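Local coordinates for capsid protein VP1 (Human polyomavirus 12, PDB 6Y5Z) that probably builds the T=7 icosahedral capsid of the virus as disulfide-linked pentamers and takes part in attachment to the host cell, at residues T50-D55 and S143-Y148. Sequence-based numbering, arbitrary orientation.
Sequences TARETD and SHLVQY
One water ties the two loops together: it donates to Arg52 O (2.8 Å) and to Asp55 OD2, and accepts the hydroxyl proton of Ser143. With that proton spent, Ser143 OG accepts from Leu145 N at 3.1 Å, an ST turn that starts the type I beta turn Ser143-Val146. Ser143 CB points at the 50-55 loop, and OG, anti to the backbone N (chi1 168°), lies where it reaches both the water and Leu145 N. The backbones also join directly: Gln147 N donates to Asp55 O over 2.9 Å, almost straight at the hydrogen. The Gln147 side chain runs on, extended beyond CG, and sets NE2 2.9 Å from Glu53 O, while its OE1 takes a hydrogen bond from Arg56. Asp55 holds CG anti to its own N (chi1 -174°); OD2 presses on Val146 CG2 at 3.2 Å, and OD1 is bonded to His106 of a second subunit.

Both segments lie in loops, one between strands 9-26 and 66-71, the other between 136-139 and 173-175; they project from the jelly-roll beta-sandwich of polyomavirus VP1, the centre of the contact about 25 Å from that of the chain, and meet at a subunit interface of the pentamer.

Leu145 sets CB against Arg52 O and lays CD1 over one face of the Arg52 guanidinium, 3.7 Å above its plane and offset toward the rim. The arginine chain, bent at chi3, crosses the leucine at about a right angle. Its NH2 comes 3.9 Å from His144 CD2, the two planes 76° apart, and Leu145 CG sits over one face of that imidazole, toward its rim. Thr38 of the second subunit bonds both Arg52 NH1 and His144 NE2, and Trp39 of that subunit makes a cation-pi contact with the arginine. Farther out, Glu53 runs beside Leu145, pointing the same way, with OE2 touching CD1.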
loop_
_atom_site.group_PDB
_atom_site.type_symbol
_atom_site.label_atom_id
_atom_site.label_comp_id
_atom_site.label_asym_id
_atom_site.label_seq_id
_atom_site.Cartn_x
_atom_site.Cartn_y
_atom_site.Cartn_z
ATOM N N THR D 50 -0.625 -33.650 15.992
ATOM C CA THR D 50 -1.087 -34.819 15.204
ATOM C C THR D 50 -2.614 -34.926 15.265
ATOM O O THR D 50 -3.183 -35.736 14.486
ATOM C CB THR D 50 -0.422 -36.114 15.697
ATOM O OG1 THR D 50 -0.820 -36.297 17.053
ATOM C CG2 THR D 50 1.082 -36.073 15.570
ATOM N N ALA D 51 -3.254 -34.175 16.161
ATOM C CA ALA D 51 -4.714 -34.136 16.351
ATOM C C ALA D 51 -5.066 -32.892 17.153
ATOM O O ALA D 51 -4.181 -32.393 17.861
ATOM C CB ALA D 51 -5.152 -35.385 17.092
ATOM N N ARG D 52 -6.314 -32.429 17.096
ATOM C CA ARG D 52 -6.752 -31.268 17.908
ATOM C C ARG D 52 -6.637 -31.575 19.398
ATOM O O ARG D 52 -6.364 -30.656 20.171
ATOM C CB ARG D 52 -8.214 -30.903 17.644
ATOM C CG ARG D 52 -8.423 -29.863 16.570
ATOM C CD ARG D 52 -9.880 -29.459 16.510
ATOM N NE ARG D 52 -10.190 -28.150 17.062
ATOM C CZ ARG D 52 -11.354 -27.831 17.616
ATOM N NH1 ARG D 52 -12.309 -28.736 17.733
ATOM N NH2 ARG D 52 -11.585 -26.608 18.041
ATOM N N GLU D 53 -6.810 -32.848 19.780
ATOM C CA GLU D 53 -6.859 -33.278 21.201
ATOM C C GLU D 53 -5.462 -33.571 21.745
ATOM O O GLU D 53 -5.360 -33.844 22.936
ATOM C CB GLU D 53 -7.713 -34.543 21.329
ATOM C CG GLU D 53 -9.158 -34.332 20.960
ATOM C CD GLU D 53 -9.502 -34.247 19.480
ATOM O OE1 GLU D 53 -8.679 -34.674 18.601
ATOM O OE2 GLU D 53 -10.621 -33.744 19.200
ATOM N N THR D 54 -4.419 -33.581 20.909
ATOM C CA THR D 54 -3.030 -33.865 21.341
ATOM C C THR D 54 -2.138 -32.645 21.116
ATOM O O THR D 54 -0.940 -32.812 20.942
ATOM C CB THR D 54 -2.465 -35.084 20.607
ATOM O OG1 THR D 54 -2.457 -34.801 19.206
ATOM C CG2 THR D 54 -3.268 -36.332 20.890
ATOM N N ASP D 55 -2.722 -31.455 21.090
ATOM C CA ASP D 55 -1.992 -30.213 20.751
ATOM C C ASP D 55 -1.356 -29.700 22.046
ATOM O O ASP D 55 -2.090 -29.120 22.872
ATOM C CB ASP D 55 -2.956 -29.235 20.105
ATOM C CG ASP D 55 -2.312 -27.974 19.569
ATOM O OD1 ASP D 55 -1.075 -27.879 19.565
ATOM O OD2 ASP D 55 -3.096 -27.119 19.137
ATOM N N SER D 143 -7.939 -22.462 19.038
ATOM C CA SER D 143 -8.506 -23.766 19.440
ATOM C C SER D 143 -8.637 -23.819 20.958
ATOM O O SER D 143 -7.626 -23.608 21.661
ATOM C CB SER D 143 -7.683 -24.914 18.946
ATOM O OG SER D 143 -8.113 -26.116 19.600
ATOM N N HIS D 144 -9.830 -24.117 21.443
ATOM C CA HIS D 144 -10.085 -24.268 22.892
ATOM C C HIS D 144 -9.425 -25.545 23.429
ATOM O O HIS D 144 -9.336 -25.674 24.661
ATOM C CB HIS D 144 -11.591 -24.194 23.172
ATOM C CG HIS D 144 -12.361 -25.418 22.825
ATOM N ND1 HIS D 144 -12.707 -26.386 23.779
ATOM C CD2 HIS D 144 -12.905 -25.823 21.651
ATOM C CE1 HIS D 144 -13.415 -27.335 23.186
ATOM N NE2 HIS D 144 -13.544 -27.031 21.875
ATOM N N LEU D 145 -8.943 -26.449 22.568
ATOM C CA LEU D 145 -8.459 -27.778 23.017
ATOM C C LEU D 145 -6.952 -27.785 23.265
ATOM O O LEU D 145 -6.447 -28.825 23.737
ATOM C CB LEU D 145 -8.866 -28.839 21.992
ATOM C CG LEU D 145 -10.360 -29.137 21.946
ATOM C CD1 LEU D 145 -10.683 -30.072 20.800
ATOM C CD2 LEU D 145 -10.827 -29.732 23.275
ATOM N N VAL D 146 -6.240 -26.685 22.996
ATOM C CA VAL D 146 -4.766 -26.673 23.202
ATOM C C VAL D 146 -4.495 -26.926 24.693
ATOM O O VAL D 146 -5.184 -26.337 25.540
ATOM C CB VAL D 146 -4.103 -25.366 22.728
ATOM C CG1 VAL D 146 -2.598 -25.374 22.962
ATOM C CG2 VAL D 146 -4.409 -25.067 21.261
ATOM N N GLN D 147 -3.500 -27.766 24.969
ATOM C CA GLN D 147 -2.979 -28.029 26.333
ATOM C C GLN D 147 -1.686 -27.224 26.508
ATOM O O GLN D 147 -0.638 -27.645 25.968
ATOM C CB GLN D 147 -2.738 -29.530 26.502
ATOM C CG GLN D 147 -3.959 -30.369 26.176
ATOM C CD GLN D 147 -3.636 -31.843 26.248
ATOM O OE1 GLN D 147 -2.946 -32.298 27.158
ATOM N NE2 GLN D 147 -4.065 -32.583 25.242
ATOM N N TYR D 148 -1.769 -26.089 27.183
ATOM C CA TYR D 148 -0.608 -25.187 27.385
ATOM C C TYR D 148 0.292 -25.788 28.453
ATOM O O TYR D 148 -0.184 -26.442 29.377
ATOM C CB TYR D 148 -1.063 -23.751 27.652
ATOM C CG TYR D 148 -1.555 -23.119 26.379
ATOM C CD1 TYR D 148 -0.676 -22.827 25.345
ATOM C CD2 TYR D 148 -2.910 -22.919 26.164
ATOM C CE1 TYR D 148 -1.146 -22.318 24.140
ATOM C CE2 TYR D 148 -3.394 -22.398 24.965
ATOM C CZ TYR D 148 -2.504 -22.115 23.946
ATOM O OH TYR D 148 -2.946 -21.637 22.744
HETATM O O HOH W 1 -6.062 -27.964 19.442
#